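PDB 4RK6: glucose-resistance amylase regulator from Weissella paramesenteroides ATCC 33313, which probably regulates transcription as a LacI-family repressor that binds DNA, and holds D-glucose in its sugar-binding core. Local coordinates for residues V118-L121 and I122-H126; H156-A159 and Y160-F164. All blocks are in the same frame, centred on the assembly; numbering follows the deposited sequence.

Interaction 1: V118-L121 and I122-H126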
# COMPACT_ATOMS: atom_id res chain seq x y z
N VAL A 118 -5.17 8.38 -24.84
CA VAL A 118 -5.85 8.02 -26.07
C VAL A 118 -5.04 8.53 -27.26
O VAL A 118 -4.84 7.81 -28.23
CB VAL A 118 -7.27 8.62 -26.07
CG1 VAL A 118 -7.89 8.53 -27.46
CG2 VAL A 118 -8.14 7.91 -25.07
N ASP A 119 -4.53 9.75 -27.17
CA ASP A 119 -3.71 10.30 -28.25
C ASP A 119 -2.48 9.43 -28.56
O ASP A 119 -2.15 9.14 -29.71
CB ASP A 119 -3.28 11.72 -27.92
CG ASP A 119 -2.99 12.52 -29.15
OD1 ASP A 119 -3.89 12.69 -30.00
OD2 ASP A 119 -1.84 12.97 -29.29
N TYR A 120 -1.80 9.01 -27.49
CA TYR A 120 -0.64 8.15 -27.61
C TYR A 120 -1.00 6.80 -28.20
O TYR A 120 -0.34 6.31 -29.11
CB TYR A 120 0.01 7.97 -26.22
CG TYR A 120 1.13 6.98 -26.22
CD1 TYR A 120 2.26 7.19 -26.99
CD2 TYR A 120 1.06 5.84 -25.45
CE1 TYR A 120 3.30 6.27 -27.00
CE2 TYR A 120 2.08 4.92 -25.46
CZ TYR A 120 3.19 5.12 -26.22
OH TYR A 120 4.19 4.17 -26.18
N LEU A 121 -2.05 6.16 -27.69
CA LEU A 121 -2.42 4.85 -28.19
C LEU A 121 -2.81 4.88 -29.67
O LEU A 121 -2.44 4.00 -30.42
CB LEU A 121 -3.54 4.23 -27.37
CG LEU A 121 -3.11 3.73 -25.97
CD1 LEU A 121 -4.30 3.25 -25.17
CD2 LEU A 121 -2.07 2.65 -26.06
N ILE A 122 -3.54 5.91 -30.07
CA ILE A 122 -3.92 6.09 -31.49
C ILE A 122 -2.68 6.37 -32.35
O ILE A 122 -2.54 5.82 -33.45
CB ILE A 122 -4.99 7.19 -31.64
CG1 ILE A 122 -6.32 6.68 -31.06
CG2 ILE A 122 -5.15 7.63 -33.10
CD1 ILE A 122 -7.35 7.77 -30.93
N ASP A 123 -1.77 7.19 -31.86
CA ASP A 123 -0.47 7.42 -32.53
C ASP A 123 0.32 6.11 -32.71
O ASP A 123 1.05 5.94 -33.68
CB ASP A 123 0.38 8.43 -31.75
CG ASP A 123 -0.06 9.88 -31.94
OD1 ASP A 123 -0.96 10.15 -32.76
OD2 ASP A 123 0.50 10.76 -31.25
N MSE A 124 0.17 5.18 -31.76
CA MSE A 124 0.85 3.89 -31.81
C MSE A 124 0.07 2.87 -32.62
O MSE A 124 0.46 1.71 -32.68
CB MSE A 124 1.07 3.38 -30.39
CG MSE A 124 2.05 4.21 -29.56
SE MSE A 124 3.88 4.20 -30.27
CE MSE A 124 4.43 2.51 -29.42
N GLY A 125 -1.05 3.29 -33.24
CA GLY A 125 -1.77 2.48 -34.23
C GLY A 125 -2.97 1.71 -33.72
O GLY A 125 -3.55 0.87 -34.45
N HIS A 126 -3.36 1.97 -32.47
CA HIS A 126 -4.52 1.33 -31.87
C HIS A 126 -5.79 2.10 -32.22
O HIS A 126 -5.76 3.33 -32.31
CB HIS A 126 -4.36 1.24 -30.36
CG HIS A 126 -3.19 0.40 -29.95
ND1 HIS A 126 -3.30 -0.95 -29.71
CD2 HIS A 126 -1.88 0.71 -29.81
CE1 HIS A 126 -2.10 -1.44 -29.45
NE2 HIS A 126 -1.23 -0.45 -29.48
O HOH W 1 -3.65 10.66 -31.99
O HOH W 2 -0.34 13.29 -31.39
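A Schellman motif ends helix 110-123, and Leu121 O and Ile122 O accept its two closing bonds. His126 N donates to Leu121 O at 3.0 Å, and Gly125 N turns back to Ile122 O at 2.9 Å. Gly125 has positive phi (98°), which leads the chain out of the helix. Met124 N bonds to Tyr120 O at 2.9 Å and only weakly to Leu121 O. The imidazole of His126 sets its edge against Leu121 O, while its two nitrogens bond to Thr191 and Leu281. Met124 is a selenomethionine. Its CG lies over one face of the Tyr120 ring, 3.8 Å from the centroid, in a CH-pi contact. SE stands obliquely to the ring, a Met-aromatic contact. Tyr120 CG lies anti to the backbone N (chi1 174°), which swings the ring out from the helix flank, and the Met124 side chain bends back over it. The side chains of Val118 and Ile122 lie side by side, with Val118 CG1 3.6 Å from Ile122 CD1. Asp119 and Asp123 bring OD2 to OD2 at 3.8 Å. One water donates to both of these OD2 atoms, and a second lies between the OD1 atoms. Asp119 OD1 also bonds to His156. These partners probably ease the repulsion between the two carboxylates.

Interaction 2: H156-A159 and Y160-F164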
# COMPACT_ATOMS: atom_id res chain seq x y z
N HIS A 156 -11.40 12.01 -31.49
CA HIS A 156 -10.43 11.45 -32.44
C HIS A 156 -11.09 10.71 -33.62
O HIS A 156 -10.43 9.97 -34.36
CB HIS A 156 -9.48 10.48 -31.69
CG HIS A 156 -8.42 11.16 -30.87
ND1 HIS A 156 -8.64 11.63 -29.59
CD2 HIS A 156 -7.13 11.44 -31.16
CE1 HIS A 156 -7.53 12.17 -29.13
NE2 HIS A 156 -6.60 12.07 -30.06
N ASN A 157 -12.39 10.93 -33.79
CA ASN A 157 -13.17 10.36 -34.88
C ASN A 157 -13.26 8.84 -34.87
O ASN A 157 -13.40 8.21 -35.91
CB ASN A 157 -12.66 10.87 -36.24
CG ASN A 157 -12.66 12.38 -36.30
OD1 ASN A 157 -13.62 13.03 -35.87
ND2 ASN A 157 -11.58 12.96 -36.81
N LEU A 158 -13.23 8.26 -33.68
CA LEU A 158 -13.54 6.84 -33.54
C LEU A 158 -15.00 6.72 -33.13
O LEU A 158 -15.63 7.70 -32.74
CB LEU A 158 -12.59 6.17 -32.54
CG LEU A 158 -11.12 6.24 -32.97
CD1 LEU A 158 -10.23 5.55 -31.94
CD2 LEU A 158 -10.91 5.65 -34.36
N ALA A 159 -15.52 5.51 -33.21
CA ALA A 159 -16.94 5.28 -33.07
C ALA A 159 -17.22 4.36 -31.90
O ALA A 159 -16.30 3.73 -31.36
CB ALA A 159 -17.49 4.67 -34.36
N TYR A 160 -18.49 4.27 -31.53
CA TYR A 160 -18.91 3.40 -30.43
C TYR A 160 -18.44 1.95 -30.60
O TYR A 160 -18.18 1.29 -29.59
CB TYR A 160 -20.43 3.46 -30.23
CG TYR A 160 -20.93 4.86 -29.95
CD1 TYR A 160 -20.47 5.58 -28.84
CD2 TYR A 160 -21.84 5.48 -30.81
CE1 TYR A 160 -20.93 6.87 -28.59
CE2 TYR A 160 -22.30 6.76 -30.57
CZ TYR A 160 -21.85 7.45 -29.46
OH TYR A 160 -22.31 8.73 -29.23
N GLU A 161 -18.34 1.47 -31.84
CA GLU A 161 -17.83 0.12 -32.10
C GLU A 161 -16.33 -0.07 -31.76
O GLU A 161 -15.86 -1.18 -31.66
CB GLU A 161 -18.05 -0.29 -33.56
CG GLU A 161 -17.12 0.39 -34.56
CD GLU A 161 -17.53 0.18 -36.00
OE1 GLU A 161 -17.96 -0.94 -36.35
OE2 GLU A 161 -17.41 1.13 -36.80
N ASN A 162 -15.61 1.03 -31.60
CA ASN A 162 -14.19 0.99 -31.19
C ASN A 162 -13.98 1.11 -29.68
O ASN A 162 -12.84 1.04 -29.21
CB ASN A 162 -13.46 2.16 -31.83
CG ASN A 162 -13.59 2.18 -33.34
OD1 ASN A 162 -14.02 3.18 -33.91
ND2 ASN A 162 -13.20 1.10 -33.98
N ILE A 163 -15.06 1.37 -28.96
CA ILE A 163 -15.02 1.77 -27.55
C ILE A 163 -15.51 0.61 -26.69
O ILE A 163 -16.64 0.15 -26.88
CB ILE A 163 -15.89 3.02 -27.31
CG1 ILE A 163 -15.26 4.23 -28.01
CG2 ILE A 163 -16.09 3.27 -25.82
CD1 ILE A 163 -16.17 5.43 -28.09
N PHE A 164 -14.67 0.13 -25.77
CA PHE A 164 -15.04 -0.98 -24.89
C PHE A 164 -14.85 -0.59 -23.43
O PHE A 164 -13.96 0.16 -23.11
CB PHE A 164 -14.20 -2.22 -25.22
CG PHE A 164 -14.35 -2.68 -26.63
CD1 PHE A 164 -13.65 -2.05 -27.66
CD2 PHE A 164 -15.22 -3.71 -26.95
CE1 PHE A 164 -13.79 -2.46 -28.98
CE2 PHE A 164 -15.37 -4.12 -28.26
CZ PHE A 164 -14.67 -3.49 -29.27
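Asn162 and Ala159 hold each other through two hydrogen bonds. Ala159 N donates to Asn162 OD1 at 2.9 Å, nearly straight at 169°. The donor lies in the amide plane, on a lone pair of OD1. Asn162 N answers with a 2.8 Å bond to Ala159 O, but it approaches from above that carbonyl plane. That bond closes one turn, and Ile163 N to Tyr160 O, at 3.2 Å, closes a second that overlaps it. Chi1 of Asn162 is -56°, which keeps CG beside the backbone N and folds the amide back over the turn to reach Ala159 N. Leu158 crosses the asparagine side chain at about a right angle, with CB 3.6 Å from Asn162 OD1. Ile163 CG1 packs 3.5 Å from Ala159 O. The amide is buried and both its ends are used. The Ala159 N-H can only donate, which sets OD1 on this side; Asn162 ND2 then bonds to Asn128 OD1.

Further out, Leu158 touches Met153 of helix 144-155, and Ile163 packs on Phe149, Ile150 and Met153 of the same helix. Backbone bonds join Asn162 to Ile129, and Phe164 to Ile129 and Leu131. The two type I turns make a short 3-10 segment. It closes the loop from helix 144-155 to strand 163-166, the last step of a beta-alpha-beta crossover from strand 129-132.

In the fold
Interaction 1 comes first along the chain and interaction 2 follows about 30 residues later, with centres 13 Å apart. Interaction 1 closes helix 110-123 and leads toward strand 129-132. Interaction 2 leads from helix 144-155 into strand 163-166, the outermost strand at this end of the sheet. The two strands are parallel neighbours in the periplasmic-binding-protein-like core. The two regions also meet directly: Ile122 CD1 packs 3.5 Å from His156 CB and 3.8 Å from Leu158 CD1. Neither includes a glucose-pocket residue, although Arg145 of that pocket lies on helix 144-155. Interaction 1 ends one helix, interaction 2 starts one strand, and both lie on connections between helices and neighbouring strands.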